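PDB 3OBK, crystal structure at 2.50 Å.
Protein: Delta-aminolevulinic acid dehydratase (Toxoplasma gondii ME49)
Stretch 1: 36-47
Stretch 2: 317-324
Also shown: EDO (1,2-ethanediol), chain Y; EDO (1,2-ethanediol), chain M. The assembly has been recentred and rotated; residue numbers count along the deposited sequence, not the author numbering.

Stretch 1 36-47: VQENLVKPSSLI
Stretch 2 317-324: VLKSFRRA

An extended segment can be fastened to a helix by very few polar bonds when long side chains fold to meet its backbone, and two distant parts of delta-aminolevulinic acid dehydratase illustrate the point. Stretch 2 is helical throughout its core, with i to i+4 bonds such as Arg-323 N to Lys-319 O (2.9 Å). Across it, residues 39–42 run extended (phi -114 to -139°, psi 137 to 156°) before a 3-10 segment at 43–45 and a strand from Leu-46. The chains run in opposing order: the CA atoms of Asn-39 and Arg-323 lie 5.8 Å apart, those of Val-41 and Lys-319 6.1 Å, and 505 Å² is buried.

Arg-322 supplies the one direct hydrogen bond across the stretches. Its chi1 is t (-156°), chi2 lies between wells at 98° and chi3 is t; so placed, NE donates to Leu-40 O (2.8 Å, 158°) at the guanidinium edge, while Ser-45 OG lies over one face, 4.0 Å from CZ. Lys-42 (p, t, t, p) curls its NZ to Ser-45 OG (2.5 Å) and Ser-44 OG (2.9 Å).

Lys-319 starts sideways but bends (t, p, p, p), bringing CE to 3.5 Å from Asn-39 O and 3.8 Å from Val-41 CG2. Its NZ stands 3.2 Å from Gln-37 NE2, but both are donors and no bond forms; Gln-37 (t, t, chi3 -27°) instead gives NE2 to Asn-39 O (2.9 Å).

Asn-39 (m, chi2 -87°) points toward the helix and works through water: one water accepts from ND2 (2.9 Å) and donates to Arg-323 O (3.0 Å). Apolar packing completes the contact. Val-41 (t) sets CG2 4.3 Å from Leu-318 CB, and Leu-46 and Leu-318, both m,t, meet CD1 to CD1 at 4.3 Å.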

ATOM      1  N   VAL A  36       3.490  15.835  22.860  1.00 15.34           N
ATOM      2  CA  VAL A  36       2.971  14.944  21.823  1.00 15.43           C
ATOM      3  C   VAL A  36       2.082  15.629  20.766  1.00 15.37           C
ATOM      4  O   VAL A  36       1.548  14.947  19.909  1.00 15.96           O
ATOM      5  CB  VAL A  36       2.165  13.722  22.429  1.00 15.71           C
ATOM      6  CG1 VAL A  36       2.889  13.102  23.592  1.00 15.62           C
ATOM      7  CG2 VAL A  36       0.759  14.115  22.823  1.00 13.44           C
ATOM      8  N   GLN A  37       1.946  16.952  20.810  1.00 15.39           N
ATOM      9  CA  GLN A  37       1.068  17.701  19.902  1.00 14.91           C
ATOM     10  C   GLN A  37       1.558  17.627  18.462  1.00 14.77           C
ATOM     11  O   GLN A  37       2.673  17.984  18.172  1.00 15.63           O
ATOM     12  CB  GLN A  37       1.032  19.164  20.369  1.00 15.18           C
ATOM     13  CG  GLN A  37       0.174  20.124  19.586  1.00 14.43           C
ATOM     14  CD  GLN A  37       0.209  21.554  20.131  1.00 15.25           C
ATOM     15  OE1 GLN A  37       0.444  21.779  21.313  1.00 16.56           O
ATOM     16  NE2 GLN A  37      -0.082  22.520  19.271  1.00 14.99           N
ATOM     17  N   GLU A  38       0.720  17.171  17.553  1.00 14.76           N
ATOM     18  CA  GLU A  38       1.169  16.851  16.213  1.00 14.69           C
ATOM     19  C   GLU A  38       1.129  18.033  15.260  1.00 13.73           C
ATOM     20  O   GLU A  38       1.734  17.976  14.209  1.00 13.42           O
ATOM     21  CB  GLU A  38       0.285  15.767  15.602  1.00 14.97           C
ATOM     22  CG  GLU A  38       0.113  14.461  16.408  1.00 17.89           C
ATOM     23  CD  GLU A  38      -0.965  13.516  15.789  1.00 21.18           C
ATOM     24  OE1 GLU A  38      -1.274  13.674  14.572  1.00 21.80           O
ATOM     25  OE2 GLU A  38      -1.515  12.641  16.515  1.00 21.85           O
ATOM     26  N   ASN A  39       0.345  19.065  15.562  1.00 13.10           N
ATOM     27  CA  ASN A  39       0.183  20.192  14.626  1.00 11.57           C
ATOM     28  C   ASN A  39       0.186  21.524  15.359  1.00 11.45           C
ATOM     29  O   ASN A  39      -0.239  21.617  16.519  1.00 11.46           O
ATOM     30  CB  ASN A  39      -1.073  20.047  13.792  1.00 10.63           C
ATOM     31  CG  ASN A  39      -1.019  18.862  12.825  1.00 11.25           C
ATOM     32  OD1 ASN A  39      -0.524  18.993  11.701  1.00 11.43           O
ATOM     33  ND2 ASN A  39      -1.544  17.702  13.257  1.00  8.66           N
ATOM     34  N   LEU A  40       0.694  22.539  14.665  1.00 10.72           N
ATOM     35  CA  LEU A  40       0.939  23.874  15.210  1.00 10.13           C
ATOM     36  C   LEU A  40       0.452  24.880  14.177  1.00  9.68           C
ATOM     37  O   LEU A  40       0.535  24.630  12.981  1.00  9.31           O
ATOM     38  CB  LEU A  40       2.431  24.074  15.437  1.00  9.72           C
ATOM     39  CG  LEU A  40       3.035  23.274  16.586  1.00  9.98           C
ATOM     40  CD1 LEU A  40       4.576  23.249  16.537  1.00  9.81           C
ATOM     41  CD2 LEU A  40       2.559  23.820  17.931  1.00  9.74           C
ATOM     42  N   VAL A  41      -0.077  26.003  14.635  1.00  9.12           N
ATOM     43  CA  VAL A  41      -0.515  27.060  13.746  1.00  8.45           C
ATOM     44  C   VAL A  41       0.386  28.237  14.010  1.00  8.92           C
ATOM     45  O   VAL A  41       0.657  28.553  15.160  1.00  9.77           O
ATOM     46  CB  VAL A  41      -1.974  27.498  14.047  1.00  8.33           C
ATOM     47  CG1 VAL A  41      -2.310  28.726  13.309  1.00  7.99           C
ATOM     48  CG2 VAL A  41      -2.965  26.411  13.726  1.00  7.94           C
ATOM     49  N   LYS A  42       0.823  28.904  12.956  1.00  8.90           N
ATOM     50  CA  LYS A  42       1.575  30.136  13.081  1.00  9.47           C
ATOM     51  C   LYS A  42       0.970  31.195  12.153  1.00  9.63           C
ATOM     52  O   LYS A  42       0.294  30.841  11.180  1.00 10.60           O
ATOM     53  CB  LYS A  42       3.044  29.905  12.755  1.00  9.35           C
ATOM     54  CG  LYS A  42       3.277  29.223  11.431  1.00  9.51           C
ATOM     55  CD  LYS A  42       4.743  29.095  11.055  1.00  8.98           C
ATOM     56  CE  LYS A  42       4.910  28.464   9.699  1.00  8.71           C
ATOM     57  NZ  LYS A  42       4.269  29.178   8.533  1.00  8.45           N
ATOM     58  N   PRO A  43       1.182  32.481  12.451  1.00  9.30           N
ATOM     59  CA  PRO A  43       0.652  33.531  11.612  1.00  9.43           C
ATOM     60  C   PRO A  43       1.110  33.470  10.148  1.00 10.00           C
ATOM     61  O   PRO A  43       0.329  33.748   9.252  1.00  9.74           O
ATOM     62  CB  PRO A  43       1.201  34.810  12.262  1.00 10.37           C
ATOM     63  CG  PRO A  43       1.421  34.458  13.710  1.00 10.35           C
ATOM     64  CD  PRO A  43       1.805  32.999  13.687  1.00 10.41           C
ATOM     65  N   SER A  44       2.374  33.127   9.903  1.00 10.67           N
ATOM     66  CA  SER A  44       2.896  33.110   8.540  1.00 11.32           C
ATOM     67  C   SER A  44       2.397  31.910   7.692  1.00 11.89           C
ATOM     68  O   SER A  44       2.801  31.772   6.517  1.00 11.72           O
ATOM     69  CB  SER A  44       4.418  33.147   8.549  1.00 11.74           C
ATOM     70  OG  SER A  44       4.965  31.920   8.943  1.00 12.43           O
ATOM     71  N   SER A  45       1.539  31.066   8.290  1.00 11.31           N
ATOM     72  CA  SER A  45       0.806  30.056   7.557  1.00 11.43           C
ATOM     73  C   SER A  45      -0.591  30.575   7.175  1.00 11.20           C
ATOM     74  O   SER A  45      -1.351  29.868   6.516  1.00 12.21           O
ATOM     75  CB  SER A  45       0.694  28.748   8.370  1.00 11.53           C
ATOM     76  OG  SER A  45       1.983  28.136   8.605  1.00 13.03           O
ATOM     77  N   LEU A  46      -0.928  31.805   7.536  1.00 10.70           N
ATOM     78  CA  LEU A  46      -2.238  32.362   7.193  1.00 10.16           C
ATOM     79  C   LEU A  46      -2.144  33.340   6.009  1.00 10.12           C
ATOM     80  O   LEU A  46      -1.199  34.126   5.909  1.00 10.56           O
ATOM     81  CB  LEU A  46      -2.855  33.071   8.403  1.00 10.18           C
ATOM     82  CG  LEU A  46      -2.904  32.273   9.720  1.00 11.27           C
ATOM     83  CD1 LEU A  46      -3.528  33.073  10.864  1.00  7.88           C
ATOM     84  CD2 LEU A  46      -3.607  30.871   9.547  1.00  9.13           C
ATOM     85  N   ILE A  47      -3.133  33.254   5.118  1.00  9.55           N
ATOM     86  CA  ILE A  47      -3.303  34.146   3.994  1.00  9.39           C
ATOM     87  C   ILE A  47      -4.528  35.018   4.282  1.00  9.73           C
ATOM     88  O   ILE A  47      -5.605  34.502   4.619  1.00  9.96           O
ATOM     89  CB  ILE A  47      -3.543  33.350   2.688  1.00  8.59           C
ATOM     90  CG1 ILE A  47      -2.430  32.328   2.446  1.00  8.59           C
ATOM     91  CG2 ILE A  47      -3.591  34.249   1.546  1.00  7.55           C
ATOM     92  CD1 ILE A  47      -2.699  31.389   1.320  1.00  6.79           C
ATOM     93  N   VAL A 317     -10.639  26.017  14.675  1.00 10.10           N
ATOM     94  CA  VAL A 317     -10.861  25.900  13.265  1.00  9.69           C
ATOM     95  C   VAL A 317      -9.523  25.918  12.557  1.00  9.39           C
ATOM     96  O   VAL A 317      -9.222  25.043  11.775  1.00  9.19           O
ATOM     97  CB  VAL A 317     -11.787  27.047  12.778  1.00 10.10           C
ATOM     98  CG1 VAL A 317     -11.693  27.241  11.249  1.00 11.06           C
ATOM     99  CG2 VAL A 317     -13.216  26.770  13.223  1.00  9.67           C
ATOM    100  N   LEU A 318      -8.690  26.895  12.863  1.00  9.52           N
ATOM    101  CA  LEU A 318      -7.373  26.992  12.201  1.00  9.28           C
ATOM    102  C   LEU A 318      -6.472  25.769  12.488  1.00  9.31           C
ATOM    103  O   LEU A 318      -5.799  25.260  11.596  1.00  9.15           O
ATOM    104  CB  LEU A 318      -6.677  28.290  12.590  1.00  9.39           C
ATOM    105  CG  LEU A 318      -7.406  29.597  12.261  1.00  9.39           C
ATOM    106  CD1 LEU A 318      -6.595  30.779  12.708  1.00  9.55           C
ATOM    107  CD2 LEU A 318      -7.713  29.697  10.765  1.00  9.78           C
ATOM    108  N   LYS A 319      -6.499  25.289  13.725  1.00  9.54           N
ATOM    109  CA  LYS A 319      -5.814  24.061  14.074  1.00  9.61           C
ATOM    110  C   LYS A 319      -6.359  22.889  13.275  1.00  9.55           C
ATOM    111  O   LYS A 319      -5.589  22.057  12.814  1.00  9.52           O
ATOM    112  CB  LYS A 319      -5.926  23.764  15.577  1.00  9.94           C
ATOM    113  CG  LYS A 319      -5.125  22.602  16.075  1.00 10.07           C
ATOM    114  CD  LYS A 319      -3.642  22.747  15.787  1.00 10.01           C
ATOM    115  CE  LYS A 319      -2.981  23.850  16.562  1.00 10.53           C
ATOM    116  NZ  LYS A 319      -2.903  23.572  18.052  1.00 10.58           N
ATOM    117  N   SER A 320      -7.674  22.841  13.091  1.00  9.72           N
ATOM    118  CA  SER A 320      -8.283  21.787  12.277  1.00 10.12           C
ATOM    119  C   SER A 320      -7.831  21.770  10.795  1.00  9.47           C
ATOM    120  O   SER A 320      -7.531  20.727  10.281  1.00  9.21           O
ATOM    121  CB  SER A 320      -9.814  21.840  12.394  1.00 10.32           C
ATOM    122  OG  SER A 320     -10.214  21.400  13.700  1.00  9.64           O
ATOM    123  N   PHE A 321      -7.747  22.916  10.135  1.00  9.65           N
ATOM    124  CA  PHE A 321      -7.236  22.975   8.747  1.00 10.18           C
ATOM    125  C   PHE A 321      -5.822  22.419   8.630  1.00 10.98           C
ATOM    126  O   PHE A 321      -5.418  21.790   7.635  1.00 11.25           O
ATOM    127  CB  PHE A 321      -7.148  24.415   8.269  1.00  9.86           C
ATOM    128  CG  PHE A 321      -8.403  24.931   7.736  1.00  9.92           C
ATOM    129  CD1 PHE A 321      -8.914  24.433   6.543  1.00  9.73           C
ATOM    130  CD2 PHE A 321      -9.089  25.935   8.394  1.00  9.68           C
ATOM    131  CE1 PHE A 321     -10.106  24.919   6.058  1.00  9.17           C
ATOM    132  CE2 PHE A 321     -10.247  26.421   7.890  1.00  9.01           C
ATOM    133  CZ  PHE A 321     -10.762  25.919   6.746  1.00  8.49           C
ATOM    134  N   ARG A 322      -5.072  22.689   9.677  1.00 11.36           N
ATOM    135  CA  ARG A 322      -3.698  22.343   9.723  1.00 11.74           C
ATOM    136  C   ARG A 322      -3.541  20.835   9.961  1.00 10.73           C
ATOM    137  O   ARG A 322      -2.799  20.188   9.246  1.00 11.04           O
ATOM    138  CB  ARG A 322      -3.078  23.204  10.801  1.00 12.86           C
ATOM    139  CG  ARG A 322      -1.650  23.421  10.640  1.00 16.30           C
ATOM    140  CD  ARG A 322      -1.177  24.738   9.981  1.00 17.20           C
ATOM    141  NE  ARG A 322       0.268  24.607  10.235  1.00 20.55           N
ATOM    142  CZ  ARG A 322       1.228  24.328   9.362  1.00 20.23           C
ATOM    143  NH1 ARG A 322       2.465  24.140   9.794  1.00 21.37           N
ATOM    144  NH2 ARG A 322       1.010  24.316   8.076  1.00 21.21           N
ATOM    145  N   ARG A 323      -4.274  20.269  10.916  1.00  9.70           N
ATOM    146  CA  ARG A 323      -4.258  18.829  11.156  1.00  9.22           C
ATOM    147  C   ARG A 323      -4.693  18.045   9.891  1.00  9.07           C
ATOM    148  O   ARG A 323      -4.072  17.060   9.516  1.00  9.10           O
ATOM    149  CB  ARG A 323      -5.183  18.482  12.307  1.00  9.42           C
ATOM    150  CG  ARG A 323      -5.286  16.992  12.634  1.00  9.56           C
ATOM    151  CD  ARG A 323      -6.574  16.603  13.407  1.00  9.73           C
ATOM    152  NE  ARG A 323      -7.728  17.054  12.656  1.00 10.57           N
ATOM    153  CZ  ARG A 323      -8.633  17.962  13.027  1.00 10.58           C
ATOM    154  NH1 ARG A 323      -8.640  18.510  14.233  1.00 10.73           N
ATOM    155  NH2 ARG A 323      -9.583  18.293  12.167  1.00  9.95           N
ATOM    156  N   ALA A 324      -5.747  18.538   9.241  1.00  8.94           N
ATOM    157  CA  ALA A 324      -6.290  17.994   8.017  1.00  8.82           C
ATOM    158  C   ALA A 324      -5.314  18.025   6.835  1.00  8.82           C
ATOM    159  O   ALA A 324      -5.487  17.279   5.891  1.00 10.32           O
ATOM    160  CB  ALA A 324      -7.544  18.731   7.670  1.00  8.73           C
TER
HETATM  161  C1  EDO Y 370       4.486  20.647  13.301  1.00 31.62           C
HETATM  162  O1  EDO Y 370       5.887  20.493  13.030  1.00 32.54           O
HETATM  163  C2  EDO Y 370       3.860  21.461  12.186  1.00 31.05           C
HETATM  164  O2  EDO Y 370       2.449  21.447  12.346  1.00 30.68           O
HETATM  165  C1  EDO M 375       1.703  26.447  22.386  1.00 16.57           C
HETATM  166  O1  EDO M 375       2.535  26.573  23.548  1.00 15.38           O
HETATM  167  C2  EDO M 375       1.983  25.160  21.596  1.00 14.90           C
HETATM  168  O2  EDO M 375       1.462  24.033  22.301  1.00 16.05           O
HETATM  169  O   HOH W   1      -2.094  15.614  11.301  1.00 15.29           O
HETATM  170  O   HOH W   2      -0.936  18.032   8.998  1.00 17.31           O